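Local atomic coordinates of putative N-acetylmuramoyl-L-alanine amidase,autolysin cwp6 (Peptoclostridium difficile, PDB entry 5J72), a protein that probably cleaves the amide bond between N-acetylmuramic acid and L-alanine in peptidoglycan as a zinc-dependent autolysin that carries cell wall-binding CWB2 modules. Residues 451-456 and 496-501; 524-529 and 597-602. All coordinates share one frame; numbering follows the deposited sequence.

Contact 1 of 2, residues 451-456 and 496-501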
loop_
_atom_site.group_PDB
_atom_site.type_symbol
_atom_site.label_atom_id
_atom_site.label_comp_id
_atom_site.label_asym_id
_atom_site.label_seq_id
_atom_site.Cartn_x
_atom_site.Cartn_y
_atom_site.Cartn_z
ATOM N N GLY A 451 6.083 -0.375 27.588
ATOM C CA GLY A 451 4.877 -1.159 27.354
ATOM C C GLY A 451 5.189 -2.637 27.415
ATOM O O GLY A 451 6.302 -3.023 27.722
ATOM N N LYS A 452 4.216 -3.463 27.134
ATOM C CA LYS A 452 4.429 -4.904 27.174
ATOM C C LYS A 452 5.035 -5.404 25.841
ATOM O O LYS A 452 4.747 -4.822 24.780
ATOM C CB LYS A 452 3.082 -5.581 27.455
ATOM C CG LYS A 452 2.453 -5.096 28.777
ATOM C CD LYS A 452 3.388 -5.346 29.991
ATOM C CE LYS A 452 2.854 -4.676 31.261
ATOM N NZ LYS A 452 3.369 -5.375 32.472
ATOM N N THR A 453 5.886 -6.450 25.902
ATOM C CA THR A 453 6.509 -7.051 24.731
ATOM C C THR A 453 6.205 -8.548 24.658
ATOM O O THR A 453 6.340 -9.252 25.652
ATOM C CB THR A 453 7.994 -6.865 24.780
ATOM O OG1 THR A 453 8.240 -5.455 24.734
ATOM C CG2 THR A 453 8.715 -7.558 23.603
ATOM N N VAL A 454 5.791 -9.032 23.490
ATOM C CA VAL A 454 5.468 -10.456 23.319
ATOM C C VAL A 454 6.279 -10.946 22.115
ATOM O O VAL A 454 6.468 -10.201 21.157
ATOM C CB VAL A 454 3.958 -10.615 23.025
ATOM C CG1 VAL A 454 3.627 -12.037 22.636
ATOM C CG2 VAL A 454 3.133 -10.232 24.257
ATOM N N VAL A 455 6.748 -12.176 22.172
ATOM C CA VAL A 455 7.415 -12.771 21.029
ATOM C C VAL A 455 6.416 -13.783 20.525
ATOM O O VAL A 455 5.878 -14.594 21.288
ATOM C CB VAL A 455 8.748 -13.402 21.379
ATOM C CG1 VAL A 455 9.267 -14.280 20.207
ATOM C CG2 VAL A 455 9.789 -12.323 21.713
ATOM N N ILE A 456 6.105 -13.723 19.192
ATOM C CA ILE A 456 5.185 -14.662 18.565
ATOM C C ILE A 456 6.052 -15.571 17.650
ATOM O O ILE A 456 6.831 -15.060 16.857
ATOM C CB ILE A 456 4.148 -13.884 17.707
ATOM C CG1 ILE A 456 3.223 -12.994 18.630
ATOM C CG2 ILE A 456 3.304 -14.851 16.914
ATOM C CD1 ILE A 456 2.395 -13.912 19.623
ATOM N N GLY A 496 -1.536 -1.768 21.388
ATOM C CA GLY A 496 -0.375 -1.122 21.988
ATOM C C GLY A 496 0.667 -2.044 22.600
ATOM O O GLY A 496 1.516 -1.586 23.356
ATOM N N ILE A 497 0.626 -3.366 22.285
ATOM C CA ILE A 497 1.627 -4.295 22.815
ATOM C C ILE A 497 2.730 -4.464 21.755
ATOM O O ILE A 497 2.397 -4.598 20.593
ATOM C CB ILE A 497 0.890 -5.655 23.172
ATOM C CG1 ILE A 497 -0.021 -5.435 24.430
ATOM C CG2 ILE A 497 1.929 -6.782 23.457
ATOM C CD1 ILE A 497 -1.261 -6.369 24.572
ATOM N N ASN A 498 3.972 -4.415 22.119
ATOM C CA ASN A 498 5.071 -4.588 21.191
ATOM C C ASN A 498 5.203 -6.046 20.843
ATOM O O ASN A 498 5.197 -6.864 21.755
ATOM C CB ASN A 498 6.370 -4.144 21.826
ATOM C CG ASN A 498 6.271 -2.719 22.285
ATOM O OD1 ASN A 498 6.708 -2.403 23.399
ATOM N ND2 ASN A 498 5.638 -1.835 21.506
ATOM N N VAL A 499 5.360 -6.374 19.550
ATOM C CA VAL A 499 5.466 -7.762 19.151
ATOM C C VAL A 499 6.640 -7.980 18.317
ATOM O O VAL A 499 6.860 -7.215 17.377
ATOM C CB VAL A 499 4.216 -8.211 18.365
ATOM C CG1 VAL A 499 4.296 -9.715 18.036
ATOM C CG2 VAL A 499 2.968 -7.937 19.168
ATOM N N VAL A 500 7.434 -8.998 18.636
ATOM C CA VAL A 500 8.539 -9.362 17.754
ATOM C C VAL A 500 8.169 -10.749 17.198
ATOM O O VAL A 500 7.902 -11.657 17.997
ATOM C CB VAL A 500 9.915 -9.478 18.488
ATOM C CG1 VAL A 500 10.963 -9.996 17.526
ATOM C CG2 VAL A 500 10.369 -8.114 19.074
ATOM N N MET A 501 8.168 -10.951 15.887
ATOM C CA MET A 501 7.852 -12.283 15.375
ATOM C C MET A 501 9.163 -13.027 15.121
ATOM O O MET A 501 10.095 -12.424 14.607
ATOM C CB MET A 501 7.100 -12.181 14.028
ATOM C CG MET A 501 5.710 -11.473 14.145
ATOM S SD MET A 501 4.744 -11.627 12.660
ATOM C CE MET A 501 4.353 -13.424 12.715
HETATM O O HOH W 1 1.679 -2.512 26.268
#
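Lys452, Val454 and Ile456 of one strand trade backbone hydrogen bonds with Asn498 and Val500 of the other. Lys452 O accepts from Asn498 N at 2.8 Å, Val454 gives its N to Asn498 O and takes Val500 N on its own O, and Ile456 N reaches Val500 O at 3.0 Å. Val454, Asn498 and Val500 each use both N and O, and each spans two residues across the pair, the pattern of parallel strands. The residues between contribute CA-H...O contacts, for instance Thr453 CA to Asn498 O at 3.3 Å. Where the pairing begins, a water takes the hydrogen of Lys452 N and donates to Gly496 O; Gly496, with its positive phi, is the C-prime residue of the Schellman motif that ends helix 477-494. Two neighbouring parallel strands, 453-458 and edge strand 498-501, joined through that helix, make a beta-alpha-beta crossover within the amidase domain.

The closer apolar contacts lie on the face that carries Val454, Ile456 and Val499, towards helices 477-494 and 619-637. Ile456 CG1 meets Val499 CG1 at 3.5 Å, with Val499 CG1 anti to its backbone N (chi1 -176°), so that this methyl is the one turned to Ile456. Val454 CG2 rests against Ile497 CG2 at 3.7 Å, and Ile633 covers Val454 and Ile456 from helix 619-637. Over the other face, Thr453 OG1 comes within 3.7 Å of Asn498 OD1 without a hydrogen bond, while Val455 CG2 approaches Val500 CB more loosely, at 4.3 Å. Ile521 of helix 511-521 packs on Thr453, Val455 and Val500.

Contact 2 of 2, residues 524-529 and 597-602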
loop_
_atom_site.group_PDB
_atom_site.type_symbol
_atom_site.label_atom_id
_atom_site.label_comp_id
_atom_site.label_asym_id
_atom_site.label_seq_id
_atom_site.Cartn_x
_atom_site.Cartn_y
_atom_site.Cartn_z
ATOM N N ASP A 524 7.586 -10.384 27.940
ATOM C CA ASP A 524 6.665 -10.675 28.997
ATOM C C ASP A 524 6.139 -12.094 28.721
ATOM O O ASP A 524 5.842 -12.848 29.645
ATOM C CB ASP A 524 5.488 -9.652 28.996
ATOM C CG ASP A 524 5.960 -8.282 29.486
ATOM O OD1 ASP A 524 6.027 -7.339 28.669
ATOM O OD2 ASP A 524 6.284 -8.171 30.661
ATOM N N LEU A 525 5.993 -12.477 27.421
ATOM C CA LEU A 525 5.489 -13.833 27.099
ATOM C C LEU A 525 5.919 -14.208 25.688
ATOM O O LEU A 525 5.904 -13.346 24.810
ATOM C CB LEU A 525 3.955 -13.891 27.142
ATOM C CG LEU A 525 3.353 -15.269 26.793
ATOM C CD1 LEU A 525 3.603 -16.244 28.016
ATOM C CD2 LEU A 525 1.840 -15.237 26.556
ATOM N N PHE A 526 6.308 -15.462 25.497
ATOM C CA PHE A 526 6.707 -16.048 24.226
ATOM C C PHE A 526 5.645 -17.035 23.902
ATOM O O PHE A 526 5.363 -17.931 24.723
ATOM C CB PHE A 526 8.077 -16.721 24.373
ATOM C CG PHE A 526 8.522 -17.549 23.174
ATOM C CD1 PHE A 526 7.997 -18.809 22.944
ATOM C CD2 PHE A 526 9.494 -17.079 22.312
ATOM C CE1 PHE A 526 8.447 -19.584 21.851
ATOM C CE2 PHE A 526 9.941 -17.839 21.239
ATOM C CZ PHE A 526 9.408 -19.091 21.019
ATOM N N THR A 527 5.015 -16.930 22.706
ATOM C CA THR A 527 3.980 -17.857 22.333
ATOM C C THR A 527 4.335 -18.543 21.004
ATOM O O THR A 527 4.413 -17.862 19.984
ATOM C CB THR A 527 2.658 -17.127 22.176
ATOM O OG1 THR A 527 2.357 -16.466 23.419
ATOM C CG2 THR A 527 1.501 -18.041 21.914
ATOM N N SER A 528 4.525 -19.869 21.029
ATOM C CA SER A 528 4.785 -20.627 19.821
ATOM C C SER A 528 3.456 -21.110 19.308
ATOM O O SER A 528 2.613 -21.555 20.099
ATOM C CB SER A 528 5.772 -21.762 20.138
ATOM O OG SER A 528 6.070 -22.536 18.987
ATOM N N ILE A 529 3.203 -21.035 17.990
ATOM C CA ILE A 529 1.921 -21.395 17.442
ATOM C C ILE A 529 2.128 -22.543 16.498
ATOM O O ILE A 529 2.910 -22.435 15.545
ATOM C CB ILE A 529 1.290 -20.151 16.699
ATOM C CG1 ILE A 529 0.932 -19.069 17.768
ATOM C CG2 ILE A 529 -0.014 -20.532 15.962
ATOM C CD1 ILE A 529 0.452 -17.747 17.157
ATOM N N TYR A 597 12.239 -16.869 29.679
ATOM C CA TYR A 597 11.041 -16.064 29.879
ATOM C C TYR A 597 9.824 -16.917 29.778
ATOM O O TYR A 597 9.899 -18.049 29.281
ATOM C CB TYR A 597 11.040 -14.881 28.873
ATOM C CG TYR A 597 12.248 -14.042 29.186
ATOM C CD1 TYR A 597 12.205 -13.080 30.189
ATOM C CD2 TYR A 597 13.467 -14.310 28.600
ATOM C CE1 TYR A 597 13.354 -12.425 30.610
ATOM C CE2 TYR A 597 14.629 -13.660 29.015
ATOM C CZ TYR A 597 14.563 -12.717 30.021
ATOM O OH TYR A 597 15.703 -12.067 30.435
ATOM N N PRO A 598 8.676 -16.442 30.265
ATOM C CA PRO A 598 7.450 -17.248 30.197
ATOM C C PRO A 598 7.147 -17.653 28.714
ATOM O O PRO A 598 7.159 -16.804 27.836
ATOM C CB PRO A 598 6.379 -16.313 30.785
ATOM C CG PRO A 598 7.098 -15.276 31.467
ATOM C CD PRO A 598 8.380 -15.071 30.691
ATOM N N ALA A 599 6.837 -18.932 28.491
ATOM C CA ALA A 599 6.648 -19.482 27.155
ATOM C C ALA A 599 5.637 -20.550 27.127
ATOM O O ALA A 599 5.564 -21.331 28.068
ATOM C CB ALA A 599 7.986 -20.066 26.661
ATOM N N ILE A 600 4.824 -20.613 26.077
ATOM C CA ILE A 600 3.823 -21.646 25.909
ATOM C C ILE A 600 3.821 -22.032 24.460
ATOM O O ILE A 600 4.363 -21.297 23.606
ATOM C CB ILE A 600 2.389 -21.207 26.248
ATOM C CG1 ILE A 600 2.045 -19.923 25.399
ATOM C CG2 ILE A 600 2.278 -20.873 27.792
ATOM C CD1 ILE A 600 0.597 -19.575 25.482
ATOM N N LEU A 601 3.187 -23.151 24.161
ATOM C CA LEU A 601 3.063 -23.602 22.803
ATOM C C LEU A 601 1.642 -23.991 22.569
ATOM O O LEU A 601 1.102 -24.908 23.185
ATOM C CB LEU A 601 4.011 -24.757 22.458
ATOM C CG LEU A 601 4.011 -25.249 21.000
ATOM C CD1 LEU A 601 5.387 -25.791 20.669
ATOM C CD2 LEU A 601 2.984 -26.316 20.706
ATOM N N VAL A 602 1.003 -23.280 21.651
ATOM C CA VAL A 602 -0.386 -23.483 21.318
ATOM C C VAL A 602 -0.541 -24.427 20.174
ATOM O O VAL A 602 0.047 -24.195 19.128
ATOM C CB VAL A 602 -1.039 -22.124 20.908
ATOM C CG1 VAL A 602 -2.521 -22.307 20.566
ATOM C CG2 VAL A 602 -0.851 -21.091 22.033
#
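Ser528 N points at Ile600 O along an almost perfectly straight hydrogen bond, 179° at the hydrogen and 3.0 Å long, though the donor stands 18° off the carbonyl plane. The same residue's O receives Val602 N at 2.8 Å. Upstream, Phe526 works the same way, donating its N to Pro598 O at 2.8 Å and accepting Ile600 N on its O. The hydroxyl of Ser528 is bound outside the pair: OG, anti to the backbone N, hydrogen-bonds Asp457 OD2, in the neighbourhood of the zinc ligand His530. Across the pair, Leu601 CD1 lies 3.7 Å from Ser528 OG, an apolar neighbour beside a polar tip, and the Leu601 side chain is about 6 Å from the zinc ion.

These are two central parallel strands of the mixed sheet in the amidase domain, whose family belongs to a clan of zinc exopeptidases. Strand 525-532 itself carries the zinc ligand His530, directly after Ile529.

On the face of Phe526 and Ser528, the Phe526 ring carries CD1 to 3.9 Å from Ala599 CB, and Ile600 O lies near the ring plane at its edge. The opposite face holds Thr527, Ile600 and Val602. Ile600 places CG1 between its backbone N and carbonyl carbon (chi1 55°), which brings CD1 alongside Thr527 CG2; that methyl also touches Val602 CG2 at 3.9 Å. Thr527 OG1 is buried with no polar partner. Where the pairing begins, Leu525 CD1 packs on Pro598 CB, and the proline ring lies close against Asp524 O, with CG 3.3 Å away.

Followed from the N terminus, the chain enters the sheet at 451-456, runs through helix 477-494 and returns at 496-501, so contact 1 closes a loop of 39 intervening residues. Helix 511-521 then leads to 524-529, and contact 2 closes only when the chain comes back at 597-602, after 67 intervening residues. The two closures follow in series, neither nested nor crossed. In space they adjoin, for strands 453-458 and 525-532 are neighbours: Val455 O is 2.9 Å from Thr527 N, a probable hydrogen bond. Contact 1 ties in the edge strand, contact 2 continues the sheet inward, and helix 619-637 packs against both.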